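Local structure of TraI domain-containing protein (Salmonella typhi, 2IPQ) at residues D17-E21 with G22-V26; V33-C37 with G38-I42. The protein is of unknown function, but its C-terminal domain, the part described here, belongs to the family of putative conjugal transfer nickase/helicase TraI proteins. All coordinates share one frame; numbering follows the deposited sequence. Where two conformers were deposited one is given.

Contact 1. Residues D17-E21 with G22-V26; sequences DGLRE and GDIPV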
loop_
_atom_site.group_PDB
_atom_site.type_symbol
_atom_site.label_atom_id
_atom_site.label_comp_id
_atom_site.label_asym_id
_atom_site.label_seq_id
_atom_site.Cartn_x
_atom_site.Cartn_y
_atom_site.Cartn_z
ATOM N N ASP A 17 8.289 1.935 -8.275
ATOM C CA ASP A 17 9.650 2.434 -8.339
ATOM C C ASP A 17 10.022 3.211 -7.076
ATOM O O ASP A 17 11.183 3.304 -6.720
ATOM C CB ASP A 17 9.869 3.260 -9.618
ATOM C CG ASP A 17 9.701 2.420 -10.914
ATOM O OD1 ASP A 17 9.539 1.183 -10.827
ATOM O OD2 ASP A 17 9.736 2.989 -12.031
ATOM N N GLY A 18 9.029 3.762 -6.389
ATOM C CA GLY A 18 9.291 4.434 -5.126
ATOM C C GLY A 18 9.649 3.491 -3.986
ATOM O O GLY A 18 10.517 3.804 -3.172
ATOM N N LEU A 19 8.977 2.341 -3.923
ATOM C CA LEU A 19 9.284 1.325 -2.924
ATOM C C LEU A 19 10.597 0.639 -3.225
ATOM O O LEU A 19 11.389 0.401 -2.319
ATOM C CB LEU A 19 8.171 0.276 -2.878
ATOM C CG LEU A 19 6.888 0.803 -2.242
ATOM C CD1 LEU A 19 5.788 -0.241 -2.283
ATOM C CD2 LEU A 19 7.220 1.218 -0.814
ATOM N N ARG A 20 10.817 0.323 -4.503
ATOM C CA ARG A 20 12.110 -0.185 -5.003
ATOM C C ARG A 20 13.347 0.698 -4.763
ATOM O O ARG A 20 14.456 0.180 -4.598
ATOM C CB ARG A 20 12.028 -0.472 -6.495
ATOM C CG ARG A 20 11.282 -1.708 -6.813
ATOM C CD ARG A 20 11.702 -2.269 -8.155
ATOM N NE ARG A 20 10.546 -2.835 -8.836
ATOM C CZ ARG A 20 10.622 -3.718 -9.826
ATOM N NH1 ARG A 20 11.815 -4.126 -10.232
ATOM N NH2 ARG A 20 9.514 -4.194 -10.402
ATOM N N GLU A 21 13.175 2.014 -4.772
ATOM C CA GLU A 21 14.303 2.908 -4.536
ATOM C C GLU A 21 14.345 3.390 -3.103
ATOM O O GLU A 21 15.157 4.249 -2.754
ATOM C CB GLU A 21 14.269 4.095 -5.485
ATOM C CG GLU A 21 14.303 3.712 -6.976
ATOM C CD GLU A 21 15.576 2.956 -7.375
ATOM O OE1 GLU A 21 16.694 3.469 -7.124
ATOM O OE2 GLU A 21 15.445 1.845 -7.945
ATOM N N GLY A 22 13.473 2.835 -2.263
ATOM C CA GLY A 22 13.398 3.261 -0.860
ATOM C C GLY A 22 13.026 4.727 -0.744
ATOM O O GLY A 22 13.524 5.418 0.114
ATOM N N ASP A 23 12.141 5.191 -1.619
ATOM C CA ASP A 23 11.796 6.605 -1.729
ATOM C C ASP A 23 10.429 6.911 -1.075
ATOM O O ASP A 23 10.104 8.065 -0.819
ATOM C CB ASP A 23 11.733 6.971 -3.209
ATOM C CG ASP A 23 12.141 8.410 -3.485
ATOM O OD1 ASP A 23 13.084 8.930 -2.815
ATOM O OD2 ASP A 23 11.513 9.015 -4.391
ATOM N N ILE A 24 9.635 5.873 -0.821
ATOM C CA ILE A 24 8.335 6.011 -0.143
ATOM C C ILE A 24 8.491 5.342 1.233
ATOM O O ILE A 24 8.910 4.196 1.289
ATOM C CB ILE A 24 7.223 5.293 -0.981
ATOM C CG1 ILE A 24 6.921 6.058 -2.275
ATOM C CG2 ILE A 24 5.922 5.087 -0.207
ATOM C CD1 ILE A 24 6.312 5.151 -3.363
ATOM N N PRO A 25 8.183 6.062 2.341
ATOM C CA PRO A 25 8.272 5.469 3.687
ATOM C C PRO A 25 7.443 4.188 3.902
ATOM O O PRO A 25 6.301 4.086 3.478
ATOM C CB PRO A 25 7.763 6.585 4.599
ATOM C CG PRO A 25 8.128 7.866 3.820
ATOM C CD PRO A 25 7.758 7.474 2.399
ATOM N N VAL A 26 8.034 3.218 4.585
ATOM C CA VAL A 26 7.424 1.898 4.689
ATOM C C VAL A 26 7.722 1.482 6.153
ATOM O O VAL A 26 8.782 1.814 6.663
ATOM C CB VAL A 26 8.077 0.976 3.582
ATOM C CG1 VAL A 26 9.564 0.710 3.881
ATOM C CG2 VAL A 26 7.323 -0.285 3.365
#
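Gly18 O takes two backbone N-H groups from the segment that leaves the helix, Asp23 N at 2.6 Å and Ile24 N at 3.3 Å. The Asp23 bond is nearly linear, 161° at the hydrogen, and runs almost straight out from the carbonyl. Ile24 N instead sits well above the carbonyl plane, and its bond is the longer and more bent of the two. One residue further along, Leu19 O accepts from Gly22 N over 3.2 Å, again from above the carbonyl plane. The bonds from Asp23 N to Gly18 O and from Gly22 N to Leu19 O together make a Schellman motif that ends helix 4-20. Gly22 is its C-prime residue, and its positive phi of 61° is a conformation that glycine takes readily.

The chain then doubles back so that Ile24 lies against the last helical turn. Its CB meets Leu19 CD2 at 4.1 Å, and CG2 touches the same methyl. With CG1 beside the backbone N (chi1 -71°), the longer branch is directed to the helix backbone, and CG1 comes up to Gly18 CA. The terminal Ile24 CD1 settles 3.5 Å from Gly18 CA, with the Gly18 carbonyl carbon slightly farther off. Because Gly18 has no side chain, this methyl can lie directly against its CA. Leu19 CD2 goes on to approach Val26 CG2 at 4.4 Å, while Leu19, Ile24 and Val26 all touch Val33 of the following strand. Asp23 keeps its CB against Gly18 O and turns its carboxylate away. Backbone capping and apolar contacts thus end the helix together: carbonyls that have run out of helical donors are met by turn amides, while Ile24 and Leu19, both buried, pack together where the chain leaves the helix.

Contact 2. Residues V33-C37 with G38-I42; sequences VHLTC and GFVFI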
loop_
_atom_site.group_PDB
_atom_site.type_symbol
_atom_site.label_atom_id
_atom_site.label_comp_id
_atom_site.label_asym_id
_atom_site.label_seq_id
_atom_site.Cartn_x
_atom_site.Cartn_y
_atom_site.Cartn_z
ATOM N N VAL A 33 2.502 2.437 3.847
ATOM C CA VAL A 33 2.904 1.178 3.260
ATOM C C VAL A 33 3.567 0.325 4.325
ATOM O O VAL A 33 4.448 0.802 5.070
ATOM C CB VAL A 33 3.848 1.371 2.026
ATOM C CG1 VAL A 33 4.116 -0.000 1.330
ATOM C CG2 VAL A 33 3.210 2.353 0.984
ATOM N N HIS A 34 3.126 -0.933 4.406
ATOM C CA HIS A 34 3.652 -1.886 5.368
ATOM C C HIS A 34 3.819 -3.262 4.754
ATOM O O HIS A 34 2.901 -3.801 4.125
ATOM C CB HIS A 34 2.719 -1.953 6.562
ATOM C CG HIS A 34 2.786 -0.731 7.417
ATOM N ND1 HIS A 34 3.621 -0.636 8.520
ATOM C CD2 HIS A 34 2.139 0.458 7.323
ATOM C CE1 HIS A 34 3.483 0.560 9.065
ATOM N NE2 HIS A 34 2.592 1.242 8.358
ATOM N N LEU A 35 4.993 -3.845 4.925
ATOM C CA LEU A 35 5.235 -5.227 4.492
ATOM C C LEU A 35 4.708 -6.219 5.516
ATOM O O LEU A 35 4.897 -6.021 6.730
ATOM C CB LEU A 35 6.730 -5.449 4.303
ATOM C CG LEU A 35 7.205 -5.016 2.913
ATOM C CD1 LEU A 35 7.361 -3.512 2.850
ATOM C CD2 LEU A 35 8.478 -5.745 2.487
ATOM N N THR A 36 4.063 -7.285 5.042
ATOM C CA THR A 36 3.507 -8.297 5.940
ATOM C C THR A 36 3.303 -9.656 5.304
ATOM O O THR A 36 2.520 -9.793 4.389
ATOM C CB THR A 36 2.140 -7.877 6.501
ATOM O OG1 THR A 36 2.189 -6.498 6.908
ATOM C CG2 THR A 36 1.776 -8.744 7.711
ATOM N N CYS A 37 4.034 -10.649 5.794
ATOM C CA CYS A 37 3.801 -12.065 5.474
ATOM C C CYS A 37 3.582 -12.362 3.993
ATOM O O CYS A 37 2.681 -13.131 3.654
ATOM C CB CYS A 37 2.624 -12.606 6.284
ATOM S SG CYS A 37 2.912 -12.630 8.061
ATOM N N GLY A 38 4.398 -11.754 3.126
ATOM C CA GLY A 38 4.393 -12.072 1.709
ATOM C C GLY A 38 3.739 -10.987 0.891
ATOM O O GLY A 38 3.670 -11.088 -0.329
ATOM N N PHE A 39 3.259 -9.945 1.562
ATOM C CA PHE A 39 2.435 -8.932 0.918
ATOM C C PHE A 39 2.879 -7.526 1.277
ATOM O O PHE A 39 3.490 -7.293 2.343
ATOM C CB PHE A 39 0.960 -9.127 1.299
ATOM C CG PHE A 39 0.337 -10.331 0.655
ATOM C CD1 PHE A 39 -0.039 -10.297 -0.677
ATOM C CD2 PHE A 39 0.143 -11.501 1.377
ATOM C CE1 PHE A 39 -0.608 -11.414 -1.290
ATOM C CE2 PHE A 39 -0.419 -12.616 0.786
ATOM C CZ PHE A 39 -0.796 -12.574 -0.546
ATOM N N VAL A 40 2.576 -6.590 0.386
ATOM C CA VAL A 40 2.682 -5.187 0.714
ATOM C C VAL A 40 1.284 -4.658 0.989
ATOM O O VAL A 40 0.434 -4.723 0.141
ATOM C CB VAL A 40 3.339 -4.405 -0.421
ATOM C CG1 VAL A 40 3.413 -2.876 -0.066
ATOM C CG2 VAL A 40 4.766 -4.984 -0.703
ATOM N N PHE A 41 1.049 -4.137 2.183
ATOM C CA PHE A 41 -0.221 -3.503 2.482
ATOM C C PHE A 41 -0.145 -2.012 2.184
ATOM O O PHE A 41 0.716 -1.307 2.691
ATOM C CB PHE A 41 -0.576 -3.716 3.960
ATOM C CG PHE A 41 -1.802 -2.976 4.414
ATOM C CD1 PHE A 41 -3.065 -3.526 4.233
ATOM C CD2 PHE A 41 -1.694 -1.739 5.054
ATOM C CE1 PHE A 41 -4.214 -2.849 4.659
ATOM C CE2 PHE A 41 -2.845 -1.052 5.486
ATOM C CZ PHE A 41 -4.097 -1.610 5.290
ATOM N N ILE A 42 -1.065 -1.513 1.365
ATOM C CA ILE A 42 -1.108 -0.077 1.142
ATOM C C ILE A 42 -2.452 0.473 1.626
ATOM O O ILE A 42 -3.557 0.060 1.189
ATOM C CB ILE A 42 -0.807 0.287 -0.337
ATOM C CG1 ILE A 42 -1.968 -0.146 -1.214
ATOM C CG2 ILE A 42 0.507 -0.409 -0.843
ATOM C CD1 ILE A 42 -1.738 0.047 -2.739
#
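A beta hairpin with a two-residue type I' turn joins strand 33-36 to strand 39-43, the corners of the turn formed by Cys37 and Gly38, both at positive phi. Thr36 and Phe39 close the turn with a reciprocal pair of bonds. Thr36 N reaches Phe39 O at 2.8 Å and 167°, whereas the return bond, Phe39 N to Thr36 O at 2.9 Å, is more bent, its donor well above the carbonyl plane. Farther along, His34 and Phe41 form the next hydrogen-bonded pair. His34 N approaches Phe41 O in the carbonyl plane at 3.0 Å, and Phe41 N binds His34 O at 2.7 Å.

The non-hydrogen-bonded pairs, Val33 with Ile42 and Leu35 with Val40, put an aliphatic layer on one face. Val33 and Val40 each carry CG1 opposite the backbone N (chi1 -173° and 178°), and these two methyls meet diagonally across the two strands on that face, at 3.3 Å, closer than usual for carbon atoms. Val33 CG1 also reaches Ile42 CG2, at 4.2 Å, and Leu35 CG lies near Val40 CG2. In the antiparallel five-stranded sheet, strand 33-36 is an outermost strand of the chain and strand 39-43 is its neighbour, bonded on its far side to strand 105-114.

His34, Thr36, Phe39 and Phe41 occupy the other face. The imidazole of His34 is held at both nitrogens, ND1 by Ser128 OG and NE2 by Ala31 O, which fixes its rotation. Phe41 rests its CB on His34 O at 3.5 Å and extends its ring away to Leu131 and Cys93. At the turn, the ring of Phe39 presents an edge to Thr36 O, which lies near the ring plane, and its side chain also touches Leu112 and Lys114 of strand 105-114.

Contact 1 and contact 2 follow each other along the chain, their centres about 13 Å apart, and they meet through the aliphatic face of the hairpin. Val26, at the end of the segment leaving the helix, bridges them: its CG2 lies 3.3 Å from Leu35 CD1 and 3.5 Å from Val33 O. Leu19 CD2 adds a looser touch on Val33 CG1 at 4.0 Å. The capped end of helix 4-20 is therefore packed against outermost strand 33-36, and Leu19, Ile24 and Val26 extend the apolar face on which Val33 and Leu35 lie. No ligand or active site is identified at either contact; both lie in the C-terminal domain, where they join the end of helix 4-20 to the edge hairpin of the sheet.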